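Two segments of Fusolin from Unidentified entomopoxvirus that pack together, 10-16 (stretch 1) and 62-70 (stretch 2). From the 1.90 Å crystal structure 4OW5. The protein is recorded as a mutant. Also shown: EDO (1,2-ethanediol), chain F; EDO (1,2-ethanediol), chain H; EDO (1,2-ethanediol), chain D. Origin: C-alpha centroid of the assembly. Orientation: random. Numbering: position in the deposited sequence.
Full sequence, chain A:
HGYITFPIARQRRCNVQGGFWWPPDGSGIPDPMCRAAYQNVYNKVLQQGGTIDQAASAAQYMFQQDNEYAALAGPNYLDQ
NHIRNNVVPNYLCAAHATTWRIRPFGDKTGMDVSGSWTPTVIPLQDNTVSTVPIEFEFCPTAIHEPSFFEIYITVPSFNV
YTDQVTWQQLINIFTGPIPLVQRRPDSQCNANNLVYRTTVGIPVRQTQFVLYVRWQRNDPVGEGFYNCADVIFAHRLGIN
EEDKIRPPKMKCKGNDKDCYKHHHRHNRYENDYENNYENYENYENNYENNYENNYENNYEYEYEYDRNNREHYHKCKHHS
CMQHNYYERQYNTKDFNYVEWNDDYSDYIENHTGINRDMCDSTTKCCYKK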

ATOM      1  N   ARG A  10       8.818  17.093   3.766  1.00 10.08           N
ATOM      2  CA  ARG A  10       9.376  16.142   4.732  1.00 10.32           C
ATOM      3  C   ARG A  10      10.043  16.834   5.918  1.00 13.38           C
ATOM      4  O   ARG A  10       9.765  16.489   7.077  1.00 11.97           O
ATOM      5  CB  ARG A  10      10.401  15.241   4.036  1.00 12.99           C
ATOM      6  CG  ARG A  10      10.908  14.122   4.889  1.00 13.21           C
ATOM      7  CD  ARG A  10      11.925  13.321   4.108  1.00 13.24           C
ATOM      8  NE  ARG A  10      11.278  12.464   3.111  1.00 11.31           N
ATOM      9  CZ  ARG A  10      11.928  11.604   2.345  1.00 21.79           C
ATOM     10  NH1 ARG A  10      13.244  11.472   2.457  1.00 13.04           N
ATOM     11  NH2 ARG A  10      11.268  10.843   1.478  1.00 12.88           N
ATOM     12  N   GLN A  11      10.957  17.760   5.627  1.00 11.41           N
ATOM     13  CA  GLN A  11      11.690  18.444   6.678  1.00 11.74           C
ATOM     14  C   GLN A  11      10.783  19.401   7.470  1.00 13.71           C
ATOM     15  O   GLN A  11      11.053  19.650   8.641  1.00 12.71           O
ATOM     16  CB  GLN A  11      12.924  19.169   6.150  1.00 12.94           C
ATOM     17  CG  GLN A  11      12.727  20.552   5.535  1.00 15.59           C
ATOM     18  CD  GLN A  11      11.869  20.594   4.310  1.00 19.45           C
ATOM     19  OE1 GLN A  11      11.700  19.622   3.599  1.00 13.14           O
ATOM     20  NE2 GLN A  11      11.392  21.751   3.986  1.00 10.16           N
ATOM     21  N   ARG A  12       9.787  19.978   6.819  1.00 10.74           N
ATOM     22  CA  ARG A  12       8.818  20.842   7.476  1.00 10.52           C
ATOM     23  C   ARG A  12       7.974  20.039   8.480  1.00 13.68           C
ATOM     24  O   ARG A  12       7.757  20.502   9.597  1.00 13.69           O
ATOM     25  CB  ARG A  12       7.894  21.519   6.441  1.00  8.64           C
ATOM     26  CG  ARG A  12       6.816  22.414   7.056  1.00 10.50           C
ATOM     27  CD  ARG A  12       7.361  23.460   7.998  1.00 15.49           C
ATOM     28  NE  ARG A  12       6.284  24.233   8.609  1.00 10.61           N
ATOM     29  CZ  ARG A  12       6.446  25.125   9.581  1.00 23.34           C
ATOM     30  NH1 ARG A  12       7.661  25.398  10.053  1.00 16.53           N
ATOM     31  NH2 ARG A  12       5.394  25.749  10.092  1.00 17.63           N
ATOM     32  N   ARG A  13       7.522  18.845   8.106  1.00 10.34           N
ATOM     33  CA  ARG A  13       6.793  17.984   9.053  1.00 11.45           C
ATOM     34  C   ARG A  13       7.665  17.665  10.281  1.00 14.72           C
ATOM     35  O   ARG A  13       7.176  17.720  11.415  1.00 13.57           O
ATOM     36  CB  ARG A  13       6.333  16.682   8.393  1.00 13.45           C
ATOM     37  CG  ARG A  13       5.582  15.752   9.333  1.00 19.83           C
ATOM     38  CD  ARG A  13       5.193  14.458   8.663  1.00 24.04           C
ATOM     39  NE  ARG A  13       3.964  14.611   7.900  1.00 27.00           N
ATOM     40  CZ  ARG A  13       2.733  14.334   8.324  1.00 42.67           C
ATOM     41  NH1 ARG A  13       2.528  13.898   9.566  1.00 32.15           N
ATOM     42  NH2 ARG A  13       1.693  14.501   7.513  1.00 29.37           N
ATOM     43  N   CYS A  14       8.934  17.324  10.065  1.00 11.63           N
ATOM     44  CA  CYS A  14       9.830  17.007  11.178  1.00 12.01           C
ATOM     45  C   CYS A  14      10.009  18.225  12.077  1.00 14.15           C
ATOM     46  O   CYS A  14       9.954  18.076  13.281  1.00 13.87           O
ATOM     47  CB  CYS A  14      11.172  16.478  10.681  1.00 13.65           C
ATOM     48  SG  CYS A  14      11.052  14.871   9.842  1.00 18.36           S
ATOM     49  N   ASN A  15      10.191  19.392  11.506  1.00 12.86           N
ATOM     50  CA  ASN A  15      10.340  20.633  12.275  1.00 14.62           C
ATOM     51  C   ASN A  15       9.111  20.899  13.139  1.00 18.08           C
ATOM     52  O   ASN A  15       9.249  21.020  14.360  1.00 17.55           O
ATOM     53  CB  ASN A  15      10.585  21.834  11.352  1.00 11.72           C
ATOM     54  CG  ASN A  15      10.833  23.132  12.107  1.00 28.67           C
ATOM     55  OD1 ASN A  15      11.878  23.341  12.683  1.00 29.80           O
ATOM     56  ND2 ASN A  15       9.850  23.965  12.224  1.00 33.96           N
ATOM     57  N   VAL A  16       7.919  20.968  12.521  1.00 14.32           N
ATOM     58  CA  VAL A  16       6.724  21.313  13.260  1.00 16.31           C
ATOM     59  C   VAL A  16       6.386  20.290  14.340  1.00 18.64           C
ATOM     60  O   VAL A  16       5.961  20.701  15.382  1.00 17.79           O
ATOM     61  CB  VAL A  16       5.481  21.616  12.396  1.00 22.20           C
ATOM     62  CG1 VAL A  16       5.772  22.710  11.388  1.00 23.99           C
ATOM     63  CG2 VAL A  16       4.900  20.393  11.737  1.00 20.97           C
ATOM     64  N   MET A  62      19.622  21.052  11.141  1.00 10.59           N
ATOM     65  CA  MET A  62      18.914  20.411  10.022  1.00  9.79           C
ATOM     66  C   MET A  62      17.378  20.621  10.144  1.00 14.00           C
ATOM     67  O   MET A  62      16.703  20.895   9.147  1.00 15.28           O
ATOM     68  CB  MET A  62      19.288  18.918   9.991  1.00 10.78           C
ATOM     69  CG  MET A  62      18.442  18.102   9.079  1.00 12.32           C
ATOM     70  SD  MET A  62      18.868  16.331   9.004  1.00 14.95           S
ATOM     71  CE  MET A  62      18.871  15.930  10.667  1.00 13.17           C
ATOM     72  N   PHE A  63      16.823  20.486  11.343  1.00 10.45           N
ATOM     73  CA  PHE A  63      15.375  20.676  11.550  1.00 12.12           C
ATOM     74  C   PHE A  63      14.943  22.162  11.552  1.00 15.29           C
ATOM     75  O   PHE A  63      13.900  22.524  10.969  1.00 15.60           O
ATOM     76  CB  PHE A  63      14.944  20.044  12.892  1.00 14.43           C
ATOM     77  CG  PHE A  63      14.678  18.566  12.877  1.00 15.91           C
ATOM     78  CD1 PHE A  63      15.584  17.685  12.324  1.00 22.09           C
ATOM     79  CD2 PHE A  63      13.597  18.042  13.551  1.00 19.67           C
ATOM     80  CE1 PHE A  63      15.343  16.309  12.338  1.00 22.61           C
ATOM     81  CE2 PHE A  63      13.400  16.674  13.635  1.00 22.30           C
ATOM     82  CZ  PHE A  63      14.239  15.821  12.977  1.00 20.48           C
ATOM     83  N   GLN A  64      15.699  22.996  12.281  1.00 12.70           N
ATOM     84  CA  GLN A  64      15.436  24.435  12.397  1.00 12.91           C
ATOM     85  C   GLN A  64      15.477  25.134  11.068  1.00 15.11           C
ATOM     86  O   GLN A  64      14.717  26.084  10.875  1.00 15.26           O
ATOM     87  CB  GLN A  64      16.465  25.093  13.325  1.00 15.05           C
ATOM     88  CG  GLN A  64      16.245  26.609  13.568  1.00 22.65           C
ATOM     89  CD  GLN A  64      17.493  27.400  13.880  1.00 32.89           C
ATOM     90  OE1 GLN A  64      18.545  27.226  13.260  1.00 27.33           O
ATOM     91  NE2 GLN A  64      17.352  28.415  14.720  1.00 24.97           N
ATOM     92  N   GLN A  65      16.355  24.705  10.143  1.00 11.80           N
ATOM     93  CA  GLN A  65      16.501  25.375   8.836  1.00 11.67           C
ATOM     94  C   GLN A  65      15.578  24.786   7.791  1.00 13.80           C
ATOM     95  O   GLN A  65      15.978  24.657   6.639  1.00 13.17           O
ATOM     96  CB  GLN A  65      17.966  25.273   8.375  1.00 13.00           C
ATOM     97  CG  GLN A  65      18.926  26.050   9.276  1.00 24.63           C
ATOM     98  CD  GLN A  65      18.725  27.540   9.151  1.00 44.35           C
ATOM     99  OE1 GLN A  65      18.896  28.135   8.083  1.00 39.62           O
ATOM    100  NE2 GLN A  65      18.226  28.169  10.185  1.00 38.51           N
ATOM    101  N   ASP A  66      14.320  24.520   8.149  1.00 11.44           N
ATOM    102  CA  ASP A  66      13.358  23.904   7.247  1.00 10.37           C
ATOM    103  C   ASP A  66      12.983  24.823   6.084  1.00 13.27           C
ATOM    104  O   ASP A  66      12.521  24.314   5.101  1.00 13.44           O
ATOM    105  CB  ASP A  66      12.100  23.431   8.000  1.00 13.06           C
ATOM    106  CG  ASP A  66      11.248  24.478   8.713  1.00 23.82           C
ATOM    107  OD1 ASP A  66      11.694  25.662   8.824  1.00 25.31           O
ATOM    108  OD2 ASP A  66      10.177  24.116   9.196  1.00 23.86           O
ATOM    109  N   ASN A  67      13.260  26.143   6.159  1.00 11.45           N
ATOM    110  CA  ASN A  67      13.002  27.107   5.093  1.00  9.68           C
ATOM    111  C   ASN A  67      14.290  27.372   4.282  1.00 13.26           C
ATOM    112  O   ASN A  67      14.249  28.191   3.373  1.00 13.18           O
ATOM    113  CB  ASN A  67      12.430  28.397   5.705  1.00  7.81           C
ATOM    114  CG  ASN A  67      13.435  29.175   6.538  1.00 17.84           C
ATOM    115  OD1 ASN A  67      14.514  28.677   6.891  1.00 14.42           O
ATOM    116  ND2 ASN A  67      13.092  30.368   6.911  1.00 13.12           N
ATOM    117  N   GLU A  68      15.434  26.707   4.618  1.00 11.40           N
ATOM    118  CA  GLU A  68      16.697  26.911   3.914  1.00 10.78           C
ATOM    119  C   GLU A  68      17.278  25.575   3.410  1.00 13.65           C
ATOM    120  O   GLU A  68      18.469  25.304   3.533  1.00 11.87           O
ATOM    121  CB  GLU A  68      17.704  27.674   4.800  1.00 12.86           C
ATOM    122  CG  GLU A  68      18.799  28.354   3.996  1.00 19.32           C
ATOM    123  CD  GLU A  68      19.723  29.223   4.829  1.00 40.37           C
ATOM    124  OE1 GLU A  68      19.588  30.467   4.765  1.00 29.52           O
ATOM    125  OE2 GLU A  68      20.536  28.664   5.596  1.00 26.04           O
ATOM    126  N   TYR A  69      16.436  24.779   2.754  1.00  9.20           N
ATOM    127  CA  TYR A  69      16.883  23.558   2.101  1.00  9.23           C
ATOM    128  C   TYR A  69      17.220  23.999   0.711  1.00 13.22           C
ATOM    129  O   TYR A  69      16.405  23.900  -0.213  1.00 12.19           O
ATOM    130  CB  TYR A  69      15.831  22.442   2.166  1.00  8.21           C
ATOM    131  CG  TYR A  69      15.950  21.609   3.414  1.00  8.32           C
ATOM    132  CD1 TYR A  69      15.863  22.187   4.669  1.00  9.19           C
ATOM    133  CD2 TYR A  69      16.113  20.229   3.341  1.00  8.73           C
ATOM    134  CE1 TYR A  69      16.049  21.435   5.823  1.00 11.34           C
ATOM    135  CE2 TYR A  69      16.203  19.453   4.483  1.00  7.78           C
ATOM    136  CZ  TYR A  69      16.220  20.060   5.728  1.00 16.70           C
ATOM    137  OH  TYR A  69      16.343  19.307   6.867  1.00 14.04           O
ATOM    138  N   ALA A  70      18.386  24.650   0.616  1.00 11.63           N
ATOM    139  CA  ALA A  70      18.817  25.368  -0.565  1.00 11.57           C
ATOM    140  C   ALA A  70      20.196  25.025  -1.041  1.00 14.81           C
ATOM    141  O   ALA A  70      21.042  24.544  -0.283  1.00 14.93           O
ATOM    142  CB  ALA A  70      18.780  26.863  -0.254  1.00 11.76           C
TER
HETATM  143  C1  EDO F 405       1.721  24.087   9.904  1.00 35.49           C
HETATM  144  O1  EDO F 405       2.304  25.371   9.728  1.00 36.78           O
HETATM  145  C2  EDO F 405       2.617  22.996   9.249  1.00 34.03           C
HETATM  146  O2  EDO F 405       3.388  23.550   8.184  1.00 29.08           O
HETATM  147  C1  EDO H 407      15.436  10.451  -0.106  1.00 24.80           C
HETATM  148  O1  EDO H 407      16.643  10.276  -0.766  1.00 18.57           O
HETATM  149  C2  EDO H 407      15.070   9.254   0.778  1.00 27.13           C
HETATM  150  O2  EDO H 407      13.663   9.262   0.811  1.00 31.90           O
HETATM  151  C1  EDO D 403       9.669  24.575  17.023  1.00 45.53           C
HETATM  152  O1  EDO D 403      10.836  24.903  16.305  1.00 45.41           O
HETATM  153  C2  EDO D 403       9.641  23.071  17.309  1.00 44.99           C
HETATM  154  O2  EDO D 403       8.421  22.507  16.866  1.00 43.85           O

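Stretch 1 is one run of helix, and it meets the last turn of another helix and the loop that follows it. The contact is small, 406 Å² counting both sides, and it is made by residues spaced to share a helix face: Gln11, Arg12, Cys14 and Asn15. Arg10 and Arg13 take no part; Arg10 instead gives NH1 and NH2 to O2 of a 1,2-ethanediol, at 2.8 and 2.9 Å.

Gln11 does two jobs with one side chain. Its CA-to-CB bond points toward stretch 2, and its p, m conformation lays the aliphatic part over the face of the Tyr69 ring: CG sits 3.5 Å from the ring centroid, 14° off the normal, and CB comes within 3.4 Å of Tyr69 CZ. The amide then reaches the backbone, NE2 donating to Asp66 O at 3.0 Å. A glutamine suits this buried place because it has methylenes to offer an aromatic face and an amide to satisfy a carbonyl where the chain has left the helix. The ring is itself anchored, since Tyr69 OH donates to Met62 O at 2.8 Å, tying the loop back to the helix before it.

Arg12 sets off sideways, yet its length brings the guanidinium to Asp66. NH1 meets Asp66 OD2 at 3.0 Å with a nearly straight N-H...O angle of 171°, a salt bridge made in the plane of the guanidinium. Its NE and NH2 bind a second ethanediol, probably from the crystallisation liquor. Asp66 lies within a type I turn from Gln65 to Glu68, closed by Glu68 N to Gln65 O at 2.9 Å. With its CA-to-CB bond toward stretch 1, it presents both its carbonyl and its carboxylate to the helix.

Cys14 supplies the apolar part. Its CB lies over one face of the Phe63 ring, 4.1 Å from the centroid and 3.7 Å from Phe63 CE2, while SG, covalently bonded elsewhere in the structure, stands obliquely at 5.2 Å from the centroid. Phe63 leaves its backbone sideways, but the end of its ring comes nearer, so a small side chain and a large flat one fit together.

Asn15 comes where the backbones are close, its CA 5.1 Å from Phe63 CA. Its short side chain points toward stretch 2, between Phe63 O and the Asp66 carboxylate; the amide is probably turned over in the model, so its pairing is left open. Val16 points away, and the contact ends there.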